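Local coordinates for protein 378aa long hypothetical citrate synthase (PDB 1VGM) that probably belongs to the citrate synthase family, as a largely helical protein that assembles from two copies of the same chain, at residues A[30-35]-A[49-54]; A[103-108]-A[200-205]; A[127-132]-A[335-340]; A[222-227]-A[326-331]; A[274-279]-A[318-323]. All coordinates share one frame; numbering follows the deposited sequence.

Contact 1: A[30-35]-A[49-54]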
# COMPACT_ATOMS: atom_id res chain seq x y z
N ARG A 30 8.41 -9.63 24.31
CA ARG A 30 8.35 -11.07 24.04
C ARG A 30 7.79 -11.36 22.65
O ARG A 30 6.84 -10.70 22.21
CB ARG A 30 7.49 -11.76 25.10
CG ARG A 30 8.06 -11.64 26.50
CD ARG A 30 7.20 -12.35 27.50
NE ARG A 30 7.70 -12.12 28.85
CZ ARG A 30 6.98 -11.61 29.84
NH1 ARG A 30 7.59 -11.12 30.92
NH2 ARG A 30 5.65 -11.60 29.77
N TYR A 31 8.37 -12.34 21.98
CA TYR A 31 7.79 -12.92 20.77
C TYR A 31 7.21 -14.30 21.09
O TYR A 31 7.94 -15.22 21.46
CB TYR A 31 8.85 -13.07 19.67
CG TYR A 31 9.40 -11.78 19.08
CD1 TYR A 31 10.71 -11.72 18.59
CD2 TYR A 31 8.62 -10.62 18.99
CE1 TYR A 31 11.23 -10.56 18.03
CE2 TYR A 31 9.13 -9.44 18.43
CZ TYR A 31 10.44 -9.42 17.95
OH TYR A 31 10.97 -8.26 17.38
N ARG A 32 5.90 -14.44 20.96
CA ARG A 32 5.21 -15.66 21.34
C ARG A 32 5.71 -16.17 22.69
O ARG A 32 5.93 -17.37 22.88
CB ARG A 32 5.40 -16.73 20.26
CG ARG A 32 4.50 -16.55 19.04
CD ARG A 32 3.41 -17.61 19.00
NE ARG A 32 2.29 -17.26 18.13
CZ ARG A 32 2.32 -17.31 16.80
NH1 ARG A 32 1.23 -17.02 16.10
NH2 ARG A 32 3.43 -17.66 16.17
N GLY A 33 5.89 -15.25 23.63
CA GLY A 33 6.12 -15.63 25.01
C GLY A 33 7.58 -15.70 25.41
O GLY A 33 7.89 -15.76 26.60
N TYR A 34 8.48 -15.68 24.43
CA TYR A 34 9.91 -15.77 24.72
C TYR A 34 10.54 -14.38 24.73
O TYR A 34 10.34 -13.61 23.80
CB TYR A 34 10.60 -16.65 23.66
CG TYR A 34 10.15 -18.09 23.68
CD1 TYR A 34 10.57 -18.97 24.69
CD2 TYR A 34 9.31 -18.60 22.68
CE1 TYR A 34 10.18 -20.31 24.69
CE2 TYR A 34 8.90 -19.94 22.69
CZ TYR A 34 9.34 -20.79 23.69
OH TYR A 34 8.94 -22.11 23.69
N ASP A 35 11.31 -14.08 25.77
CA ASP A 35 11.95 -12.77 25.91
C ASP A 35 12.89 -12.51 24.74
O ASP A 35 13.56 -13.43 24.26
CB ASP A 35 12.75 -12.70 27.22
CG ASP A 35 13.25 -11.30 27.53
OD1 ASP A 35 14.25 -10.85 26.92
OD2 ASP A 35 12.65 -10.64 28.39
N ILE A 49 11.63 -17.05 12.63
CA ILE A 49 10.72 -17.27 11.52
C ILE A 49 9.73 -18.38 11.86
O ILE A 49 8.52 -18.19 11.72
CB ILE A 49 11.47 -17.67 10.23
CG1 ILE A 49 12.30 -16.49 9.71
CG2 ILE A 49 10.48 -18.10 9.16
CD1 ILE A 49 13.23 -16.87 8.56
N HIS A 50 10.24 -19.52 12.32
CA HIS A 50 9.37 -20.67 12.60
C HIS A 50 8.48 -20.37 13.80
O HIS A 50 7.31 -20.77 13.84
CB HIS A 50 10.21 -21.92 12.88
CG HIS A 50 9.40 -23.17 13.05
ND1 HIS A 50 8.76 -23.49 14.23
CD2 HIS A 50 9.11 -24.17 12.18
CE1 HIS A 50 8.12 -24.64 14.08
NE2 HIS A 50 8.32 -25.07 12.85
N LEU A 51 9.03 -19.68 14.79
CA LEU A 51 8.26 -19.31 15.97
C LEU A 51 7.08 -18.42 15.57
O LEU A 51 5.92 -18.71 15.92
CB LEU A 51 9.16 -18.58 16.98
CG LEU A 51 8.57 -18.05 18.29
CD1 LEU A 51 7.97 -19.19 19.10
CD2 LEU A 51 9.67 -17.33 19.07
N MET A 52 7.36 -17.34 14.84
CA MET A 52 6.32 -16.37 14.50
C MET A 52 5.26 -16.97 13.58
O MET A 52 4.08 -16.65 13.71
CB MET A 52 6.93 -15.12 13.84
CG MET A 52 7.74 -14.21 14.78
SD MET A 52 6.92 -13.78 16.34
CE MET A 52 6.77 -12.04 16.19
N LEU A 53 5.66 -17.82 12.64
CA LEU A 53 4.73 -18.28 11.61
C LEU A 53 3.99 -19.53 12.07
O LEU A 53 2.78 -19.65 11.88
CB LEU A 53 5.46 -18.56 10.30
CG LEU A 53 6.05 -17.33 9.60
CD1 LEU A 53 6.86 -17.77 8.37
CD2 LEU A 53 4.94 -16.38 9.18
N TYR A 54 4.73 -20.46 12.68
CA TYR A 54 4.17 -21.75 13.07
C TYR A 54 3.78 -21.79 14.55
O TYR A 54 2.96 -22.62 14.95
CB TYR A 54 5.16 -22.87 12.75
CG TYR A 54 5.42 -23.06 11.27
CD1 TYR A 54 6.29 -22.21 10.58
CD2 TYR A 54 4.79 -24.07 10.54
CE1 TYR A 54 6.52 -22.36 9.22
CE2 TYR A 54 5.02 -24.23 9.17
CZ TYR A 54 5.88 -23.37 8.51
OH TYR A 54 6.12 -23.52 7.16
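Arg32 reaches from the tip of a beta hairpin to the C-terminal turn of helix 45-54, where its NH2 meets two backbone carbonyls at once. Arg32 NH2 lies 2.7 Å from Leu51 O and equally far from Met52 O; both are weak hydrogen bonds, with N-H...O angles of 124° and 138°, and both oxygens stand at the edge of the guanidinium, near its plane. Carbonyls of a last helical turn lack the usual donors further along, and the negative end of the helix dipole probably adds to their pull on a cationic group. The Arg32 chain bends at chi2 (-108°), which brings NH2 to the two carbonyls while Arg32 CB stays 3.7 Å from Leu51 CD1.

Leu51 packs against the turn with both methyls: Leu51 CD1 meets the edge of the Tyr34 ring, 3.8 Å from Tyr34 CE2, and Leu51 CD2 sits 3.6 Å from Tyr31 O. Met52 CE packs 3.6 Å from Tyr31 CD2, and Met52 SD lies obliquely, 4.9 Å from the Tyr31 ring centroid, a Met-aromatic contact. Tyr31 OH is anchored by Ile179 O and Asp183 N, and Arg32 O accepts from Arg370 of the second subunit.

Gly33, with positive phi, takes a backbone shape that would jam a CB against the preceding carbonyl. Tyr31 to Tyr34 form a type I' turn, the tight two-residue connection characteristic of beta hairpins, here packed against a helix C-terminus.

Contact 2: A[103-108]-A[200-205]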
# COMPACT_ATOMS: atom_id res chain seq x y z
N ILE A 103 6.57 -5.98 -8.83
CA ILE A 103 6.93 -6.96 -9.85
C ILE A 103 6.76 -8.41 -9.39
O ILE A 103 6.28 -9.25 -10.16
CB ILE A 103 8.38 -6.73 -10.33
CG1 ILE A 103 8.45 -5.41 -11.11
CG2 ILE A 103 8.84 -7.89 -11.21
CD1 ILE A 103 9.85 -4.92 -11.40
N LEU A 104 7.14 -8.72 -8.16
CA LEU A 104 6.95 -10.07 -7.63
C LEU A 104 5.46 -10.43 -7.55
O LEU A 104 5.05 -11.52 -7.94
CB LEU A 104 7.59 -10.21 -6.23
CG LEU A 104 9.11 -10.06 -6.11
CD1 LEU A 104 9.55 -10.25 -4.67
CD2 LEU A 104 9.81 -11.06 -7.00
N ALA A 105 4.65 -9.50 -7.06
CA ALA A 105 3.20 -9.68 -7.02
C ALA A 105 2.62 -9.94 -8.41
O ALA A 105 1.74 -10.78 -8.57
CB ALA A 105 2.52 -8.45 -6.40
N SER A 106 3.10 -9.21 -9.41
CA SER A 106 2.61 -9.38 -10.78
C SER A 106 2.96 -10.75 -11.37
O SER A 106 2.15 -11.36 -12.07
CB SER A 106 3.17 -8.28 -11.69
OG SER A 106 2.53 -7.04 -11.44
N ILE A 107 4.17 -11.22 -11.08
CA ILE A 107 4.68 -12.39 -11.77
C ILE A 107 4.35 -13.67 -11.02
O ILE A 107 3.92 -14.65 -11.63
CB ILE A 107 6.20 -12.28 -11.97
CG1 ILE A 107 6.50 -11.14 -12.95
CG2 ILE A 107 6.76 -13.60 -12.53
CD1 ILE A 107 7.96 -10.91 -13.22
N TYR A 108 4.51 -13.67 -9.70
CA TYR A 108 4.09 -14.81 -8.88
C TYR A 108 2.59 -14.82 -8.59
O TYR A 108 1.95 -15.87 -8.63
CB TYR A 108 4.87 -14.83 -7.56
CG TYR A 108 6.36 -15.02 -7.71
CD1 TYR A 108 7.26 -14.17 -7.05
CD2 TYR A 108 6.88 -16.05 -8.48
CE1 TYR A 108 8.63 -14.36 -7.16
CE2 TYR A 108 8.25 -16.25 -8.60
CZ TYR A 108 9.12 -15.40 -7.93
OH TYR A 108 10.48 -15.60 -8.02
N LEU A 200 -7.97 -9.50 0.49
CA LEU A 200 -7.30 -10.69 -0.01
C LEU A 200 -6.36 -10.41 -1.17
O LEU A 200 -6.13 -11.27 -2.02
CB LEU A 200 -8.34 -11.75 -0.43
CG LEU A 200 -9.15 -12.35 0.72
CD1 LEU A 200 -10.07 -13.44 0.18
CD2 LEU A 200 -8.22 -12.91 1.78
N SER A 201 -5.80 -9.20 -1.20
CA SER A 201 -4.72 -8.89 -2.13
C SER A 201 -3.53 -9.80 -1.87
O SER A 201 -3.25 -10.14 -0.74
CB SER A 201 -4.28 -7.43 -1.98
OG SER A 201 -3.21 -7.14 -2.86
N ASP A 202 -2.82 -10.19 -2.93
CA ASP A 202 -1.81 -11.23 -2.81
C ASP A 202 -0.73 -10.80 -1.82
O ASP A 202 -0.54 -9.60 -1.59
CB ASP A 202 -1.18 -11.52 -4.18
CG ASP A 202 -0.26 -10.41 -4.65
OD1 ASP A 202 -0.74 -9.47 -5.33
OD2 ASP A 202 0.94 -10.48 -4.34
N MET A 203 -0.04 -11.77 -1.24
CA MET A 203 0.87 -11.49 -0.13
C MET A 203 1.93 -10.45 -0.51
O MET A 203 2.28 -9.57 0.29
CB MET A 203 1.55 -12.80 0.32
CG MET A 203 1.49 -13.03 1.82
SD MET A 203 2.25 -14.56 2.41
CE MET A 203 0.79 -15.49 2.90
N TYR A 204 2.44 -10.53 -1.74
CA TYR A 204 3.48 -9.61 -2.18
C TYR A 204 2.97 -8.18 -2.25
O TYR A 204 3.67 -7.24 -1.87
CB TYR A 204 4.01 -10.02 -3.56
CG TYR A 204 4.95 -11.20 -3.52
CD1 TYR A 204 4.51 -12.47 -3.91
CD2 TYR A 204 6.27 -11.06 -3.09
CE1 TYR A 204 5.37 -13.56 -3.88
CE2 TYR A 204 7.13 -12.15 -3.05
CZ TYR A 204 6.68 -13.40 -3.44
OH TYR A 204 7.53 -14.48 -3.41
N SER A 205 1.74 -8.01 -2.74
CA SER A 205 1.12 -6.69 -2.77
C SER A 205 0.78 -6.17 -1.37
O SER A 205 0.73 -4.96 -1.16
CB SER A 205 -0.14 -6.73 -3.63
OG SER A 205 0.16 -7.12 -4.96
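The Tyr204 ring carries Leu104 CB over one face, 3.9 Å from the ring centroid and 26° off the normal, a CH-pi contact. Leu104 CD1 reaches the same ring, 3.5 Å from Tyr204 CE2. The Tyr108 ring lies close to parallel with that of Tyr204 (planes at 29°) but is slid so far that the two barely overlap, Tyr108 CD1 lying 3.7 Å from Tyr204 OH. Leu104 and Tyr108, one helical turn apart, thus present an aliphatic and an aromatic surface to one flat partner.

Ala105, with no more than a methyl, suits the close approach of the backbones, 4.8 Å from Ala105 CA to Tyr204 CA. Ala105 CB is 3.6 Å from Tyr204 CB and 3.3 Å from Asp202 OD2. Asp202 turns its carboxylate back over the start of helix 203-214, with CG between the backbone N and the carbonyl carbon (chi1 72°). Asp202 OD2 accepts from Ser205 N at 3.0 Å, the donor lying well above the carboxylate plane. Asp202 OD1 forms a salt bridge to Lys215 of the second subunit, and Ser205 OG bonds to Glu98 of that subunit. Asp202 is therefore an N-cap whose charge also serves the dimer interface, where the N-terminal end of helix 203-214 packs on the last turns of helix 93-108.

Contact 3: A[127-132]-A[335-340]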
# COMPACT_ATOMS: atom_id res chain seq x y z
N LYS A 127 13.39 -13.75 -0.65
CA LYS A 127 13.51 -12.83 -1.78
C LYS A 127 13.70 -11.38 -1.32
O LYS A 127 14.26 -10.57 -2.05
CB LYS A 127 12.28 -12.94 -2.68
CG LYS A 127 12.15 -14.32 -3.32
CD LYS A 127 10.88 -14.46 -4.15
CE LYS A 127 10.60 -15.92 -4.49
NZ LYS A 127 11.75 -16.56 -5.19
N THR A 128 13.24 -11.07 -0.12
CA THR A 128 13.47 -9.76 0.48
C THR A 128 14.98 -9.51 0.65
O THR A 128 15.46 -8.40 0.42
CB THR A 128 12.77 -9.66 1.86
OG1 THR A 128 11.39 -10.00 1.72
CG2 THR A 128 12.88 -8.25 2.42
N ALA A 129 15.71 -10.54 1.04
CA ALA A 129 17.17 -10.44 1.15
C ALA A 129 17.80 -10.19 -0.22
O ALA A 129 18.69 -9.36 -0.36
CB ALA A 129 17.74 -11.74 1.76
N THR A 130 17.33 -10.92 -1.22
CA THR A 130 17.86 -10.75 -2.57
C THR A 130 17.61 -9.32 -3.03
O THR A 130 18.51 -8.64 -3.52
CB THR A 130 17.18 -11.74 -3.54
OG1 THR A 130 17.40 -13.08 -3.08
CG2 THR A 130 17.74 -11.59 -4.96
N ILE A 131 16.38 -8.85 -2.85
CA ILE A 131 16.03 -7.50 -3.28
C ILE A 131 16.82 -6.43 -2.53
O ILE A 131 17.31 -5.48 -3.13
CB ILE A 131 14.51 -7.25 -3.11
CG1 ILE A 131 13.76 -7.96 -4.24
CG2 ILE A 131 14.20 -5.76 -3.13
CD1 ILE A 131 12.29 -8.21 -3.94
N THR A 132 16.95 -6.57 -1.22
CA THR A 132 17.62 -5.56 -0.42
C THR A 132 19.12 -5.52 -0.76
O THR A 132 19.72 -4.45 -0.85
CB THR A 132 17.45 -5.84 1.10
OG1 THR A 132 16.05 -5.85 1.44
CG2 THR A 132 18.16 -4.78 1.92
N PHE A 335 15.61 -2.25 8.28
CA PHE A 335 14.42 -2.36 9.13
C PHE A 335 13.33 -3.13 8.39
O PHE A 335 12.66 -3.98 8.96
CB PHE A 335 13.89 -0.98 9.51
CG PHE A 335 12.53 -1.01 10.15
CD1 PHE A 335 12.40 -1.12 11.53
CD2 PHE A 335 11.37 -0.92 9.37
CE1 PHE A 335 11.14 -1.17 12.14
CE2 PHE A 335 10.10 -0.97 9.96
CZ PHE A 335 9.98 -1.09 11.36
N ALA A 336 13.14 -2.83 7.11
CA ALA A 336 12.10 -3.49 6.32
C ALA A 336 12.43 -4.97 6.17
O ALA A 336 11.55 -5.83 6.22
CB ALA A 336 11.99 -2.83 4.95
N LEU A 337 13.72 -5.25 5.98
CA LEU A 337 14.20 -6.61 5.82
C LEU A 337 13.86 -7.47 7.03
O LEU A 337 13.55 -8.65 6.89
CB LEU A 337 15.71 -6.61 5.61
CG LEU A 337 16.33 -8.00 5.45
CD1 LEU A 337 15.86 -8.64 4.15
CD2 LEU A 337 17.84 -7.90 5.50
N SER A 338 13.92 -6.86 8.21
CA SER A 338 13.56 -7.56 9.44
C SER A 338 12.04 -7.58 9.67
O SER A 338 11.46 -8.63 9.98
CB SER A 338 14.26 -6.89 10.62
OG SER A 338 13.66 -7.27 11.85
N ARG A 339 11.40 -6.41 9.51
CA ARG A 339 10.00 -6.25 9.92
C ARG A 339 9.05 -7.03 9.00
O ARG A 339 7.89 -7.27 9.34
CB ARG A 339 9.63 -4.75 9.93
CG ARG A 339 8.15 -4.42 10.25
CD ARG A 339 7.67 -4.99 11.58
NE ARG A 339 8.56 -4.62 12.67
CZ ARG A 339 8.38 -3.58 13.48
NH1 ARG A 339 7.32 -2.79 13.32
NH2 ARG A 339 9.27 -3.32 14.44
N VAL A 340 9.55 -7.45 7.83
CA VAL A 340 8.72 -8.19 6.90
C VAL A 340 8.20 -9.49 7.53
O VAL A 340 7.09 -9.92 7.22
CB VAL A 340 9.50 -8.52 5.59
CG1 VAL A 340 10.58 -9.57 5.86
CG2 VAL A 340 8.53 -9.01 4.53
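Segments 127-132 and 335-340, on helices 117-139 and 331-353, run antiparallel at 174°, with a closest approach of 9.9 Å between their axes and the backbones nearest at Thr128 and Leu337. The side chain of Leu337 bridges that gap. Its CG lies anti to the backbone N (chi1 179°), which carries Leu337 CD1 toward the facing helix, 3.5 Å from Thr128 CG2, tighter than usual for two methyls. Leu337 CD1 also rests 3.6 Å from Ala129 N and 3.9 Å from Thr132 OG1, so one methyl touches Thr128, Ala129 and Thr132.

This is plain helix packing within the buried core of an all-alpha citrate synthase fold, and it suits small side chains: the short threonines and alanine let the leucine methyl reach the backbone at Ala129 N. Threonine can also be buried because its hydroxyl bonds back to its own helix. Thr132 OG1 bonds to Thr128 O at 2.8 Å, meeting it from the face opposite to the one Thr132 N uses, while Thr128 OG1 bonds to Ile124 O. The hydroxyl that is bonded to Ile124 O also faces Val340 tip to tip, Thr128 OG1 4.1 Å from Val340 CG2. Tyr153 and Phe157 of helix 153-162 pack on Leu337 as well.

Contact 4: A[222-227]-A[326-331]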
# COMPACT_ATOMS: atom_id res chain seq x y z
N ALA A 222 13.96 6.69 10.72
CA ALA A 222 14.27 7.00 12.11
C ALA A 222 15.70 6.59 12.50
O ALA A 222 16.41 7.32 13.21
CB ALA A 222 13.25 6.33 13.04
N ALA A 223 16.14 5.44 12.01
CA ALA A 223 17.52 5.01 12.26
C ALA A 223 18.48 6.02 11.64
O ALA A 223 19.50 6.34 12.23
CB ALA A 223 17.75 3.63 11.67
N GLU A 224 18.14 6.51 10.46
CA GLU A 224 19.02 7.42 9.73
C GLU A 224 19.18 8.74 10.49
O GLU A 224 20.29 9.26 10.64
CB GLU A 224 18.48 7.71 8.33
CG GLU A 224 18.68 6.58 7.34
CD GLU A 224 17.50 5.62 7.29
OE1 GLU A 224 16.82 5.43 8.33
OE2 GLU A 224 17.25 5.06 6.20
N GLU A 225 18.06 9.27 10.96
CA GLU A 225 18.08 10.58 11.59
C GLU A 225 18.82 10.51 12.92
O GLU A 225 19.59 11.41 13.26
CB GLU A 225 16.65 11.10 11.79
CG GLU A 225 15.94 11.45 10.47
CD GLU A 225 16.80 12.34 9.57
OE1 GLU A 225 17.14 11.91 8.44
OE2 GLU A 225 17.14 13.46 10.00
N ALA A 226 18.62 9.43 13.67
CA ALA A 226 19.34 9.26 14.93
C ALA A 226 20.84 9.20 14.69
O ALA A 226 21.61 9.91 15.34
CB ALA A 226 18.87 8.01 15.65
N PHE A 227 21.27 8.35 13.76
CA PHE A 227 22.69 8.19 13.44
C PHE A 227 23.34 9.50 12.96
O PHE A 227 24.50 9.79 13.27
CB PHE A 227 22.85 7.10 12.38
CG PHE A 227 24.29 6.79 12.04
CD1 PHE A 227 25.10 6.11 12.94
CD2 PHE A 227 24.82 7.19 10.82
CE1 PHE A 227 26.43 5.82 12.62
CE2 PHE A 227 26.14 6.90 10.49
CZ PHE A 227 26.95 6.22 11.40
N PHE A 326 27.06 -0.94 6.06
CA PHE A 326 25.96 -0.36 5.30
C PHE A 326 25.98 1.16 5.28
O PHE A 326 26.17 1.80 6.31
CB PHE A 326 24.62 -0.83 5.86
CG PHE A 326 24.28 -2.23 5.48
CD1 PHE A 326 24.56 -3.28 6.34
CD2 PHE A 326 23.69 -2.51 4.25
CE1 PHE A 326 24.27 -4.60 5.98
CE2 PHE A 326 23.39 -3.82 3.88
CZ PHE A 326 23.68 -4.87 4.75
N PRO A 327 25.77 1.76 4.11
CA PRO A 327 25.60 3.21 4.04
C PRO A 327 24.29 3.62 4.69
O PRO A 327 23.38 2.81 4.85
CB PRO A 327 25.62 3.50 2.54
CG PRO A 327 25.06 2.26 1.94
CD PRO A 327 25.56 1.13 2.79
N ILE A 328 24.21 4.89 5.08
CA ILE A 328 23.08 5.41 5.85
C ILE A 328 21.77 5.21 5.09
O ILE A 328 20.74 4.90 5.69
CB ILE A 328 23.28 6.92 6.14
CG1 ILE A 328 24.46 7.10 7.11
CG2 ILE A 328 22.01 7.54 6.70
CD1 ILE A 328 24.85 8.55 7.38
N TYR A 329 21.82 5.39 3.77
CA TYR A 329 20.61 5.29 2.96
C TYR A 329 20.02 3.88 2.93
O TYR A 329 18.97 3.67 2.33
CB TYR A 329 20.89 5.77 1.52
CG TYR A 329 21.82 4.88 0.70
CD1 TYR A 329 21.41 3.62 0.25
CD2 TYR A 329 23.09 5.33 0.32
CE1 TYR A 329 22.23 2.83 -0.54
CE2 TYR A 329 23.93 4.54 -0.48
CZ TYR A 329 23.49 3.29 -0.90
OH TYR A 329 24.30 2.50 -1.67
N MET A 330 20.70 2.93 3.56
CA MET A 330 20.16 1.56 3.63
C MET A 330 19.48 1.25 4.97
O MET A 330 18.85 0.20 5.12
CB MET A 330 21.27 0.54 3.37
CG MET A 330 21.78 0.49 1.92
SD MET A 330 20.55 -0.03 0.71
CE MET A 330 20.03 -1.61 1.36
N PHE A 331 19.59 2.14 5.94
CA PHE A 331 19.19 1.79 7.30
C PHE A 331 17.72 1.36 7.36
O PHE A 331 17.41 0.32 7.93
CB PHE A 331 19.45 2.97 8.25
CG PHE A 331 20.91 3.16 8.59
CD1 PHE A 331 21.89 2.42 7.96
CD2 PHE A 331 21.29 4.13 9.51
CE1 PHE A 331 23.24 2.63 8.24
CE2 PHE A 331 22.64 4.35 9.80
CZ PHE A 331 23.62 3.60 9.15
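Aromatic contact comes first: the edge of the Phe331 ring points at the face of Phe227 in a T-shaped pair, centroids 5.4 Å apart and planes at 72°. Phe331 CE2 comes within 3.7 Å of Phe227 CG. Phe227 stretches across to it with CG anti to the backbone N (chi1 -176°).

Aliphatic packing fills in around the pair. Ile328 CD1 touches the edge of the Phe227 ring, near its plane, at 3.7 Å from Phe227 CD2. Ala223 CB sits 3.9 Å from Phe331 CB, its small size letting the phenylalanine lie close to the helix.

Glu224 works through both its chain and its charged end. Bent at chi2 (92°), it slides alongside Ile328, with Glu224 CG 3.5 Å from Ile328 CG2 and Glu224 CD 3.4 Å from Phe331 CB. The carboxylate is held from across the contact: Glu224 OE1 bonds to Thr332 OG1, close to where helix 331-353 begins.

Residues 326-330 link helices 314-323 and 331-353, with a 3-10 turn at 328-330, and Phe331 opens helix 331-353; the whole is laid against the first turns of helix 222-233. Tyr289 meets Phe227 edge-to-face from helix 284-304, while Tyr136 of helix 117-139 packs on Pro327 and Tyr329 of the linker.

Contact 5: A[274-279]-A[318-323]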
# COMPACT_ATOMS: atom_id res chain seq x y z
N THR A 274 24.99 -3.21 22.98
CA THR A 274 26.01 -4.22 23.24
C THR A 274 26.64 -4.71 21.93
O THR A 274 27.84 -4.96 21.87
CB THR A 274 25.41 -5.43 24.00
OG1 THR A 274 24.47 -6.12 23.16
CG2 THR A 274 24.68 -4.97 25.23
N LEU A 275 25.83 -4.84 20.89
CA LEU A 275 26.38 -5.08 19.56
C LEU A 275 27.33 -3.97 19.13
O LEU A 275 28.46 -4.24 18.74
CB LEU A 275 25.25 -5.20 18.54
CG LEU A 275 24.34 -6.41 18.71
CD1 LEU A 275 23.21 -6.33 17.71
CD2 LEU A 275 25.17 -7.70 18.54
N ALA A 276 26.87 -2.73 19.19
CA ALA A 276 27.72 -1.59 18.86
C ALA A 276 29.01 -1.65 19.68
O ALA A 276 30.10 -1.53 19.14
CB ALA A 276 26.98 -0.29 19.13
N LYS A 277 28.87 -1.83 20.99
CA LYS A 277 30.01 -1.88 21.88
C LYS A 277 31.08 -2.86 21.39
O LYS A 277 32.27 -2.57 21.46
CB LYS A 277 29.57 -2.28 23.29
CG LYS A 277 30.68 -2.19 24.33
CD LYS A 277 30.13 -2.32 25.75
CE LYS A 277 31.17 -2.87 26.72
NZ LYS A 277 30.67 -2.84 28.13
N SER A 278 30.65 -4.01 20.90
CA SER A 278 31.61 -5.05 20.55
C SER A 278 32.37 -4.67 19.30
O SER A 278 33.58 -4.88 19.20
CB SER A 278 30.89 -6.38 20.31
OG SER A 278 31.70 -7.26 19.56
N PHE A 279 31.65 -4.10 18.34
CA PHE A 279 32.26 -3.66 17.10
C PHE A 279 33.25 -2.55 17.41
O PHE A 279 34.32 -2.47 16.79
CB PHE A 279 31.19 -3.15 16.14
CG PHE A 279 30.51 -4.23 15.35
CD1 PHE A 279 29.13 -4.39 15.41
CD2 PHE A 279 31.25 -5.08 14.52
CE1 PHE A 279 28.49 -5.38 14.66
CE2 PHE A 279 30.62 -6.07 13.77
CZ PHE A 279 29.23 -6.22 13.84
N GLY A 318 21.67 2.15 13.99
CA GLY A 318 22.42 2.61 12.83
C GLY A 318 23.92 2.46 12.97
O GLY A 318 24.60 2.21 11.98
N ILE A 319 24.44 2.60 14.18
CA ILE A 319 25.85 2.36 14.44
C ILE A 319 26.17 0.88 14.18
O ILE A 319 27.25 0.56 13.68
CB ILE A 319 26.23 2.72 15.91
CG1 ILE A 319 26.15 4.23 16.12
CG2 ILE A 319 27.63 2.22 16.23
CD1 ILE A 319 26.38 4.66 17.56
N VAL A 320 25.24 -0.00 14.51
CA VAL A 320 25.38 -1.41 14.16
C VAL A 320 25.40 -1.63 12.64
O VAL A 320 26.28 -2.30 12.12
CB VAL A 320 24.24 -2.27 14.76
CG1 VAL A 320 24.40 -3.73 14.32
CG2 VAL A 320 24.25 -2.17 16.29
N PHE A 321 24.42 -1.05 11.94
CA PHE A 321 24.34 -1.16 10.49
C PHE A 321 25.56 -0.55 9.82
O PHE A 321 26.08 -1.09 8.84
CB PHE A 321 23.09 -0.45 9.95
CG PHE A 321 21.79 -1.00 10.48
CD1 PHE A 321 20.63 -0.21 10.48
CD2 PHE A 321 21.71 -2.30 10.97
CE1 PHE A 321 19.42 -0.72 10.96
CE2 PHE A 321 20.50 -2.81 11.45
CZ PHE A 321 19.36 -2.02 11.45
N TYR A 322 26.02 0.58 10.35
CA TYR A 322 27.28 1.20 9.93
C TYR A 322 28.45 0.24 10.10
O TYR A 322 29.26 0.08 9.19
CB TYR A 322 27.52 2.47 10.74
CG TYR A 322 28.85 3.14 10.47
CD1 TYR A 322 29.05 3.91 9.32
CD2 TYR A 322 29.91 3.00 11.37
CE1 TYR A 322 30.28 4.53 9.07
CE2 TYR A 322 31.13 3.61 11.13
CZ TYR A 322 31.31 4.37 9.98
OH TYR A 322 32.53 4.97 9.76
N ALA A 323 28.56 -0.38 11.28
CA ALA A 323 29.65 -1.31 11.57
C ALA A 323 29.62 -2.49 10.61
O ALA A 323 30.67 -3.04 10.24
CB ALA A 323 29.55 -1.82 13.02
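Segments 274-279 and 318-323 are helical and run in roughly the same direction, their axes crossing at 39° and coming within 8.8 Å of each other. The backbones are nearest at Ala276 and Val320, and a second approach, one turn later, pairs Phe279 with Ala323. It is a fairly close spacing, consistent with Ala276 and Val320 at the crossing.

Ala323 offers only a methyl, which lies over one face of the Phe279 ring: Ala323 CB is 3.8 Å from the Phe279 ring centroid, 25° off the normal, a CH-pi contact. Ala323 CB is offset toward the rim, 3.5 Å from Phe279 CG and as near to Phe279 CD1, and the methyl of alanine suits so close a ring. Phe279 CG is anti to the carbonyl carbon (chi1 -83°), which lays the ring across the neighbouring helix.

Helix-on-helix packing of this kind builds the all-alpha citrate synthase fold, and here it joins helices 267-280 and 314-323. Val320 spreads its two methyls, as a beta-branched residue does: Val320 CG2 lies 3.9 Å from Leu275 CB and equally near Ala276 N, while Val320 CG1 turns toward the Phe279 ring at 4.4 Å from Phe279 CE1. Ala276 CB meets Ile319 CG2 at 3.9 Å. Helix 168-180 adds Ala173 against Phe279 and Ser177 against Val320, and Val286 of helix 284-304 packs on Ala323.

How the contacts relate
Contact 3 lies nearest the centre of the chain, about 8 Å from it between centres. Contact 2, its centre about 15 Å away, touches contact 3 where Lys127 and Ile131 of helix 117-139 meet Tyr108, Tyr204 and Leu104; helices 93-108 and 117-139 follow each other in the chain. Helix 331-353 begins at contact 4, which meets contact 3 through Met330. Contacts 4 and 5, centres about 12 Å apart, share a boundary where Phe331 and Phe227 pack on helix 314-323. Along the chain contact 1 closes first, the segments of contacts 2 and 3 alternate, and contact 5 nests inside contact 4, itself inside contact 3. Contacts 1 and 2 lie at the subunit interface, whereas no other chain touches contacts 3, 4 and 5.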